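Local coordinates for protein pyruvate kinase 1 (Trypanosoma brucei brucei, PDB 4KCT) that transfers the phosphoryl group of phosphoenolpyruvate to ADP, yielding pyruvate and ATP, and also has an intrinsic decarboxylase activity, at residues A[367-379]-A[404-416]. Residues are numbered along the deposited sequence; the frame is centred on the assembly and turned at random.
Sequences IKNLQKIPMCPEE and GRSARLISKYRPN. With FDP (2,6-di-O-phosphono-beta-D-fructofuranose), chain F.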
ATOM      1  N   ILE A 367      -0.862 -11.174   7.530  1.00 15.13           N
ATOM      2  CA  ILE A 367      -0.708 -12.637   7.568  1.00 15.87           C
ATOM      3  C   ILE A 367      -1.134 -13.301   6.254  1.00 15.00           C
ATOM      4  O   ILE A 367      -0.394 -14.093   5.700  1.00 15.32           O
ATOM      5  CB  ILE A 367      -1.482 -13.261   8.758  1.00 16.60           C
ATOM      6  CG1 ILE A 367      -0.824 -12.824  10.081  1.00 15.67           C
ATOM      7  CG2 ILE A 367      -1.530 -14.799   8.645  1.00 16.98           C
ATOM      8  CD1 ILE A 367      -1.732 -12.964  11.277  1.00 19.63           C
ATOM      9  N   LYS A 368      -2.309 -12.946   5.749  1.00 15.63           N
ATOM     10  CA  LYS A 368      -2.796 -13.505   4.488  1.00 17.24           C
ATOM     11  C   LYS A 368      -1.848 -13.211   3.313  1.00 16.46           C
ATOM     12  O   LYS A 368      -1.582 -14.084   2.481  1.00 15.76           O
ATOM     13  CB  LYS A 368      -4.197 -12.967   4.175  1.00 20.52           C
ATOM     14  CG  LYS A 368      -4.862 -13.692   3.020  1.00 27.39           C
ATOM     15  CD  LYS A 368      -6.357 -13.379   2.939  1.00 28.57           C
ATOM     16  CE  LYS A 368      -6.636 -12.317   1.896  1.00 34.95           C
ATOM     17  NZ  LYS A 368      -6.221 -10.968   2.377  1.00 50.00           N
ATOM     18  N   ASN A 369      -1.298 -12.006   3.285  1.00 18.46           N
ATOM     19  CA  ASN A 369      -0.405 -11.594   2.182  1.00 20.70           C
ATOM     20  C   ASN A 369       0.933 -12.345   2.152  1.00 21.22           C
ATOM     21  O   ASN A 369       1.630 -12.342   1.141  1.00 22.51           O
ATOM     22  CB  ASN A 369      -0.145 -10.072   2.239  1.00 22.69           C
ATOM     23  CG  ASN A 369      -1.380  -9.252   1.863  1.00 29.51           C
ATOM     24  OD1 ASN A 369      -2.346  -9.782   1.317  1.00 28.22           O
ATOM     25  ND2 ASN A 369      -1.381  -7.974   2.235  1.00 31.01           N
ATOM     26  N   LEU A 370       1.297 -13.001   3.249  1.00 20.18           N
ATOM     27  CA  LEU A 370       2.546 -13.752   3.254  1.00 18.40           C
ATOM     28  C   LEU A 370       2.366 -15.253   2.994  1.00 20.61           C
ATOM     29  O   LEU A 370       3.325 -16.000   3.035  1.00 21.16           O
ATOM     30  CB  LEU A 370       3.302 -13.523   4.571  1.00 20.15           C
ATOM     31  CG  LEU A 370       3.853 -12.077   4.679  1.00 21.32           C
ATOM     32  CD1 LEU A 370       4.309 -11.772   6.106  1.00 24.89           C
ATOM     33  CD2 LEU A 370       5.030 -11.906   3.692  1.00 21.33           C
ATOM     34  N   GLN A 371       1.138 -15.697   2.780  1.00 18.82           N
ATOM     35  CA  GLN A 371       0.904 -17.121   2.552  1.00 19.46           C
ATOM     36  C   GLN A 371       1.217 -17.495   1.098  1.00 22.51           C
ATOM     37  O   GLN A 371       0.940 -16.732   0.173  1.00 21.72           O
ATOM     38  CB  GLN A 371      -0.541 -17.513   2.898  1.00 17.59           C
ATOM     39  CG  GLN A 371      -1.006 -17.080   4.298  1.00 17.39           C
ATOM     40  CD  GLN A 371      -0.133 -17.666   5.388  1.00 19.19           C
ATOM     41  OE1 GLN A 371       0.154 -18.873   5.392  1.00 18.61           O
ATOM     42  NE2 GLN A 371       0.392 -16.811   6.237  1.00 15.34           N
ATOM     43  N   LYS A 372       1.741 -18.687   0.904  1.00 21.05           N
ATOM     44  CA  LYS A 372       2.024 -19.178  -0.438  1.00 25.94           C
ATOM     45  C   LYS A 372       0.717 -19.543  -1.167  1.00 23.71           C
ATOM     46  O   LYS A 372      -0.212 -20.099  -0.570  1.00 23.56           O
ATOM     47  CB  LYS A 372       2.948 -20.381  -0.348  1.00 30.14           C
ATOM     48  CG  LYS A 372       3.309 -20.999  -1.687  1.00 46.88           C
ATOM     49  CD  LYS A 372       4.090 -22.292  -1.487  1.00 58.80           C
ATOM     50  CE  LYS A 372       5.375 -22.302  -2.303  1.00 67.32           C
ATOM     51  NZ  LYS A 372       5.101 -22.595  -3.736  1.00 75.15           N
ATOM     52  N   ILE A 373       0.608 -19.152  -2.430  1.00 22.03           N
ATOM     53  CA  ILE A 373      -0.599 -19.447  -3.213  1.00 23.52           C
ATOM     54  C   ILE A 373      -0.193 -20.490  -4.252  1.00 25.27           C
ATOM     55  O   ILE A 373       0.854 -20.358  -4.839  1.00 23.48           O
ATOM     56  CB  ILE A 373      -1.096 -18.172  -3.952  1.00 26.40           C
ATOM     57  CG1 ILE A 373      -1.471 -17.069  -2.961  1.00 31.01           C
ATOM     58  CG2 ILE A 373      -2.268 -18.494  -4.875  1.00 26.25           C
ATOM     59  CD1 ILE A 373      -2.272 -17.557  -1.769  1.00 35.82           C
ATOM     60  N   PRO A 374      -0.998 -21.565  -4.438  1.00 24.77           N
ATOM     61  CA  PRO A 374      -2.358 -21.806  -3.901  1.00 21.51           C
ATOM     62  C   PRO A 374      -2.319 -22.295  -2.441  1.00 22.18           C
ATOM     63  O   PRO A 374      -1.406 -23.030  -2.061  1.00 21.31           O
ATOM     64  CB  PRO A 374      -2.884 -22.926  -4.815  1.00 21.73           C
ATOM     65  CG  PRO A 374      -1.643 -23.717  -5.173  1.00 22.54           C
ATOM     66  CD  PRO A 374      -0.561 -22.663  -5.347  1.00 23.78           C
ATOM     67  N   MET A 375      -3.296 -21.869  -1.630  1.00 18.74           N
ATOM     68  CA  MET A 375      -3.506 -22.438  -0.300  1.00 18.92           C
ATOM     69  C   MET A 375      -4.164 -23.794  -0.474  1.00 19.90           C
ATOM     70  O   MET A 375      -4.894 -23.985  -1.426  1.00 19.00           O
ATOM     71  CB  MET A 375      -4.496 -21.557   0.497  1.00 19.41           C
ATOM     72  CG  MET A 375      -4.001 -20.177   0.828  1.00 22.65           C
ATOM     73  SD  MET A 375      -5.254 -19.359   1.837  1.00 22.37           S
ATOM     74  CE  MET A 375      -4.342 -17.863   2.263  1.00 23.73           C
ATOM     75  N   CYS A 376      -4.111 -24.629   0.560  1.00 20.43           N
ATOM     76  CA  CYS A 376      -4.995 -25.788   0.666  0.50 21.68           C
ATOM     77  C   CYS A 376      -6.418 -25.290   0.846  1.00 21.19           C
ATOM     78  O   CYS A 376      -6.625 -24.168   1.311  1.00 20.19           O
ATOM     79  CB  CYS A 376      -4.599 -26.656   1.869  0.50 22.91           C
ATOM     80  SG  CYS A 376      -2.903 -27.273   1.835  0.50 30.30           S
ATOM     81  N   PRO A 377      -7.406 -26.107   0.456  1.00 22.01           N
ATOM     82  CA  PRO A 377      -8.804 -25.667   0.526  1.00 20.18           C
ATOM     83  C   PRO A 377      -9.225 -25.272   1.935  1.00 18.95           C
ATOM     84  O   PRO A 377      -9.932 -24.290   2.096  1.00 17.97           O
ATOM     85  CB  PRO A 377      -9.614 -26.892   0.039  1.00 23.17           C
ATOM     86  CG  PRO A 377      -8.625 -27.855  -0.541  1.00 27.25           C
ATOM     87  CD  PRO A 377      -7.233 -27.438  -0.168  1.00 24.22           C
ATOM     88  N   GLU A 378      -8.810 -26.024   2.958  1.00 17.69           N
ATOM     89  CA  GLU A 378      -9.252 -25.681   4.313  1.00 19.40           C
ATOM     90  C   GLU A 378      -8.708 -24.320   4.772  1.00 17.96           C
ATOM     91  O   GLU A 378      -9.375 -23.582   5.494  1.00 16.86           O
ATOM     92  CB  GLU A 378      -8.935 -26.784   5.333  1.00 19.86           C
ATOM     93  CG  GLU A 378      -7.464 -27.053   5.512  1.00 23.56           C
ATOM     94  CD  GLU A 378      -6.971 -28.169   4.596  1.00 29.54           C
ATOM     95  OE1 GLU A 378      -6.181 -29.010   5.065  1.00 35.13           O
ATOM     96  OE2 GLU A 378      -7.435 -28.253   3.433  1.00 27.36           O
ATOM     97  N   GLU A 379      -7.525 -23.958   4.291  1.00 16.78           N
ATOM     98  CA  GLU A 379      -6.982 -22.666   4.676  1.00 16.25           C
ATOM     99  C   GLU A 379      -7.617 -21.488   3.934  1.00 17.17           C
ATOM    100  O   GLU A 379      -7.914 -20.467   4.549  1.00 16.25           O
ATOM    101  CB  GLU A 379      -5.455 -22.621   4.572  1.00 18.28           C
ATOM    102  CG  GLU A 379      -4.910 -21.312   5.122  1.00 19.74           C
ATOM    103  CD  GLU A 379      -3.452 -21.407   5.573  1.00 23.92           C
ATOM    104  OE1 GLU A 379      -2.787 -22.411   5.252  1.00 23.66           O
ATOM    105  OE2 GLU A 379      -2.957 -20.427   6.154  1.00 21.71           O
ATOM    106  N   GLY A 404      -8.399 -29.942  16.857  1.00 17.17           N
ATOM    107  CA  GLY A 404      -7.959 -28.567  17.133  1.00 15.73           C
ATOM    108  C   GLY A 404      -7.482 -27.828  15.890  1.00 17.40           C
ATOM    109  O   GLY A 404      -7.391 -26.611  15.892  1.00 15.51           O
ATOM    110  N   ARG A 405      -7.141 -28.570  14.839  1.00 16.91           N
ATOM    111  CA  ARG A 405      -6.449 -27.995  13.698  1.00 17.85           C
ATOM    112  C   ARG A 405      -7.245 -26.830  13.028  1.00 18.21           C
ATOM    113  O   ARG A 405      -6.679 -25.779  12.739  1.00 16.30           O
ATOM    114  CB  ARG A 405      -6.150 -29.072  12.663  1.00 21.24           C
ATOM    115  CG  ARG A 405      -5.260 -28.572  11.544  1.00 30.00           C
ATOM    116  CD  ARG A 405      -5.036 -29.609  10.448  1.00 35.39           C
ATOM    117  NE  ARG A 405      -4.520 -28.939   9.249  1.00 51.17           N
ATOM    118  CZ  ARG A 405      -5.142 -28.892   8.071  1.00 59.09           C
ATOM    119  NH1 ARG A 405      -4.640 -28.153   7.090  1.00 61.90           N
ATOM    120  NH2 ARG A 405      -6.190 -29.676   7.831  1.00 57.85           N
ATOM    121  N   SER A 406      -8.526 -27.048  12.765  1.00 15.96           N
ATOM    122  CA  SER A 406      -9.362 -26.030  12.124  1.00 16.09           C
ATOM    123  C   SER A 406      -9.537 -24.822  13.010  1.00 16.16           C
ATOM    124  O   SER A 406      -9.669 -23.704  12.516  1.00 15.35           O
ATOM    125  CB  SER A 406     -10.749 -26.575  11.755  1.00 17.10           C
ATOM    126  OG  SER A 406     -10.643 -27.715  10.905  1.00 18.35           O
ATOM    127  N   ALA A 407      -9.599 -25.028  14.323  1.00 14.40           N
ATOM    128  CA  ALA A 407      -9.713 -23.862  15.219  1.00 14.84           C
ATOM    129  C   ALA A 407      -8.453 -23.005  15.178  1.00 15.26           C
ATOM    130  O   ALA A 407      -8.528 -21.766  15.176  1.00 14.70           O
ATOM    131  CB  ALA A 407     -10.035 -24.295  16.649  1.00 14.50           C
ATOM    132  N   ARG A 408      -7.290 -23.650  15.251  1.00 15.57           N
ATOM    133  CA  ARG A 408      -6.024 -22.921  15.124  1.00 15.78           C
ATOM    134  C   ARG A 408      -5.886 -22.206  13.768  1.00 15.34           C
ATOM    135  O   ARG A 408      -5.267 -21.152  13.677  1.00 13.53           O
ATOM    136  CB  ARG A 408      -4.826 -23.865  15.362  1.00 15.26           C
ATOM    137  CG  ARG A 408      -4.683 -24.287  16.837  1.00 17.54           C
ATOM    138  CD  ARG A 408      -3.370 -25.057  17.080  1.00 16.56           C
ATOM    139  NE  ARG A 408      -3.488 -26.436  16.639  1.00 19.03           N
ATOM    140  CZ  ARG A 408      -4.008 -27.421  17.365  1.00 20.68           C
ATOM    141  NH1 ARG A 408      -4.439 -27.214  18.628  1.00 20.11           N
ATOM    142  NH2 ARG A 408      -4.142 -28.610  16.821  1.00 18.82           N
ATOM    143  N   LEU A 409      -6.415 -22.817  12.719  1.00 14.90           N
ATOM    144  CA  LEU A 409      -6.361 -22.230  11.386  1.00 15.75           C
ATOM    145  C   LEU A 409      -7.205 -20.953  11.274  1.00 14.84           C
ATOM    146  O   LEU A 409      -6.820 -20.009  10.597  1.00 15.77           O
ATOM    147  CB  LEU A 409      -6.816 -23.265  10.337  1.00 18.37           C
ATOM    148  CG  LEU A 409      -6.374 -23.085   8.885  1.00 20.76           C
ATOM    149  CD1 LEU A 409      -4.863 -22.769   8.778  1.00 19.49           C
ATOM    150  CD2 LEU A 409      -6.730 -24.362   8.093  1.00 21.51           C
ATOM    151  N   ILE A 410      -8.361 -20.937  11.903  1.00 13.42           N
ATOM    152  CA  ILE A 410      -9.147 -19.701  12.011  1.00 13.91           C
ATOM    153  C   ILE A 410      -8.486 -18.646  12.889  1.00 14.56           C
ATOM    154  O   ILE A 410      -8.364 -17.485  12.491  1.00 13.64           O
ATOM    155  CB  ILE A 410     -10.546 -19.981  12.544  1.00 15.21           C
ATOM    156  CG1 ILE A 410     -11.323 -20.846  11.523  1.00 16.30           C
ATOM    157  CG2 ILE A 410     -11.288 -18.664  12.829  1.00 13.78           C
ATOM    158  CD1 ILE A 410     -12.698 -21.267  12.038  1.00 17.37           C
ATOM    159  N   SER A 411      -7.978 -19.067  14.044  1.00 13.96           N
ATOM    160  CA  SER A 411      -7.243 -18.137  14.926  1.00 15.04           C
ATOM    161  C   SER A 411      -6.008 -17.539  14.242  1.00 13.84           C
ATOM    162  O   SER A 411      -5.635 -16.388  14.497  1.00 14.10           O
ATOM    163  CB  SER A 411      -6.833 -18.843  16.239  1.00 14.29           C
ATOM    164  OG  SER A 411      -6.198 -17.910  17.125  1.00 16.81           O
ATOM    165  N   LYS A 412      -5.400 -18.301  13.336  1.00 12.75           N
ATOM    166  CA  LYS A 412      -4.223 -17.819  12.623  1.00 12.84           C
ATOM    167  C   LYS A 412      -4.546 -16.466  11.934  1.00 13.51           C
ATOM    168  O   LYS A 412      -3.672 -15.591  11.817  1.00 12.84           O
ATOM    169  CB  LYS A 412      -3.802 -18.858  11.571  1.00 12.21           C
ATOM    170  CG  LYS A 412      -2.833 -18.341  10.536  1.00 12.74           C
ATOM    171  CD  LYS A 412      -2.411 -19.484   9.585  1.00 12.88           C
ATOM    172  CE  LYS A 412      -1.332 -18.992   8.618  1.00 14.28           C
ATOM    173  NZ  LYS A 412      -0.869 -20.089   7.724  1.00 13.83           N
ATOM    174  N   TYR A 413      -5.784 -16.309  11.468  1.00 13.21           N
ATOM    175  CA  TYR A 413      -6.164 -15.095  10.715  1.00 13.62           C
ATOM    176  C   TYR A 413      -6.726 -13.990  11.603  1.00 14.97           C
ATOM    177  O   TYR A 413      -7.049 -12.901  11.120  1.00 14.82           O
ATOM    178  CB  TYR A 413      -7.110 -15.435   9.549  1.00 12.83           C
ATOM    179  CG  TYR A 413      -6.370 -16.141   8.436  1.00 14.53           C
ATOM    180  CD1 TYR A 413      -5.535 -15.407   7.566  1.00 14.37           C
ATOM    181  CD2 TYR A 413      -6.214 -17.526   8.464  1.00 14.66           C
ATOM    182  CE1 TYR A 413      -4.752 -16.055   6.603  1.00 14.88           C
ATOM    183  CE2 TYR A 413      -5.374 -18.172   7.553  1.00 15.78           C
ATOM    184  CZ  TYR A 413      -4.632 -17.423   6.646  1.00 16.70           C
ATOM    185  OH  TYR A 413      -3.769 -18.059   5.771  1.00 17.37           O
ATOM    186  N   ARG A 414      -6.651 -14.200  12.919  1.00 14.79           N
ATOM    187  CA  ARG A 414      -6.799 -13.099  13.871  1.00 13.88           C
ATOM    188  C   ARG A 414      -8.148 -12.346  13.709  1.00 15.16           C
ATOM    189  O   ARG A 414      -8.163 -11.139  13.500  1.00 14.64           O
ATOM    190  CB  ARG A 414      -5.623 -12.116  13.723  1.00 16.31           C
ATOM    191  CG  ARG A 414      -4.239 -12.687  14.144  1.00 19.08           C
ATOM    192  CD  ARG A 414      -4.355 -13.631  15.319  1.00 20.99           C
ATOM    193  NE  ARG A 414      -3.114 -13.752  16.117  1.00 23.57           N
ATOM    194  CZ  ARG A 414      -2.749 -14.864  16.768  1.00 20.42           C
ATOM    195  NH1 ARG A 414      -1.716 -14.834  17.623  1.00 19.13           N
ATOM    196  NH2 ARG A 414      -3.502 -15.970  16.686  1.00 20.32           N
ATOM    197  N   PRO A 415      -9.277 -13.067  13.763  1.00 14.94           N
ATOM    198  CA  PRO A 415     -10.544 -12.340  13.836  1.00 15.60           C
ATOM    199  C   PRO A 415     -10.605 -11.447  15.087  1.00 18.64           C
ATOM    200  O   PRO A 415      -9.829 -11.651  16.041  1.00 17.55           O
ATOM    201  CB  PRO A 415     -11.594 -13.471  13.935  1.00 15.54           C
ATOM    202  CG  PRO A 415     -10.860 -14.630  14.532  1.00 15.51           C
ATOM    203  CD  PRO A 415      -9.451 -14.521  13.954  1.00 14.04           C
ATOM    204  N   ASN A 416     -11.551 -10.493  15.117  1.00 17.88           N
ATOM    205  CA  ASN A 416     -11.666  -9.634  16.298  1.00 18.99           C
ATOM    206  C   ASN A 416     -12.763 -10.132  17.264  1.00 20.37           C
ATOM    207  O   ASN A 416     -13.122  -9.435  18.199  1.00 24.67           O
ATOM    208  CB  ASN A 416     -11.889  -8.174  15.905  1.00 22.04           C
ATOM    209  CG  ASN A 416     -13.216  -7.962  15.219  1.00 26.67           C
ATOM    210  OD1 ASN A 416     -14.062  -8.855  15.226  1.00 30.02           O
ATOM    211  ND2 ASN A 416     -13.467  -6.730  14.754  1.00 28.90           N
TER
HETATM  212  P1  FDP F1004     -16.563 -34.072  11.235  1.00 22.06           P
HETATM  213  O1P FDP F1004     -17.817 -33.286  10.912  1.00 20.29           O
HETATM  214  O2P FDP F1004     -16.398 -34.290  12.717  1.00 22.12           O
HETATM  215  O3P FDP F1004     -16.333 -35.300  10.369  1.00 22.37           O
HETATM  216  O1  FDP F1004     -14.509 -34.584   8.558  1.00 22.00           O
HETATM  217  C1  FDP F1004     -15.246 -33.363   8.445  1.00 19.84           C
HETATM  218  C2  FDP F1004     -14.909 -32.478   9.639  1.00 20.55           C
HETATM  219  O2  FDP F1004     -15.309 -33.076  10.903  1.00 19.92           O
HETATM  220  C3  FDP F1004     -15.496 -31.075   9.521  1.00 17.47           C
HETATM  221  O3  FDP F1004     -16.895 -31.057   9.792  1.00 18.76           O
HETATM  222  C4  FDP F1004     -14.713 -30.356  10.606  1.00 18.40           C
HETATM  223  O4  FDP F1004     -14.788 -28.923  10.505  1.00 18.18           O
HETATM  224  C5  FDP F1004     -13.310 -30.883  10.345  1.00 17.59           C
HETATM  225  O5  FDP F1004     -13.494 -32.199   9.705  1.00 18.25           O
HETATM  226  C6  FDP F1004     -12.526 -31.012  11.645  1.00 18.19           C
HETATM  227  O6  FDP F1004     -11.150 -31.203  11.309  1.00 20.97           O
HETATM  228  P2  FDP F1004     -10.028 -31.033  12.464  1.00 22.48           P
HETATM  229  O4P FDP F1004     -10.077 -29.543  12.842  1.00 17.32           O
HETATM  230  O5P FDP F1004     -10.493 -31.957  13.546  1.00 19.16           O
HETATM  231  O6P FDP F1004      -8.736 -31.428  11.791  1.00 20.09           O
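Lys412 and Tyr413 converge on Glu379 where helix 405-412, part of the alpha/beta domain of pyruvate kinase, packs against the start of helix 377-392 and the chain that leads there from helix 362-369. Glu379 can be followed outward. Its CB lies 4.1 Å from Leu409 CD2, and CG touches both Leu409 CD1 and Tyr413 OH, so the aliphatic stem suits a leucine neighbour. CG stands anti to the backbone N (chi1 -174°) and the chain beyond runs extended, which carries the carboxylate to two donors. OE2 accepts from Lys412 NZ at 2.6 Å on its syn side, a salt bridge, and from Tyr413 OH at 2.5 Å on its anti side. The extended chain of Lys412 brings NZ there, and NZ also gives a hydrogen bond to Gln371 OE1 (2.8 Å), standing well above the plane of that amide. Gln371 NE2 is bonded to Ile367 O and Val288 O. Tyrosine suits its place because its ring packs on Ile367 CG2 and, edge-on, on Lys368 CA while its hydroxyl reaches the carboxylate. Farther along helix 405-412, Ser406 offers a small hydroxyl beside its own N-H, and both bond to O4P of the effector fructose 2,6-bisphosphate. The long, extended Arg405 reaches Glu378 end-on: OE1 lies near the guanidinium plane and takes NH1 (2.7 Å) and NH2 (2.8 Å) on its anti side, the carboxylate plane turned 83° from that of the guanidinium.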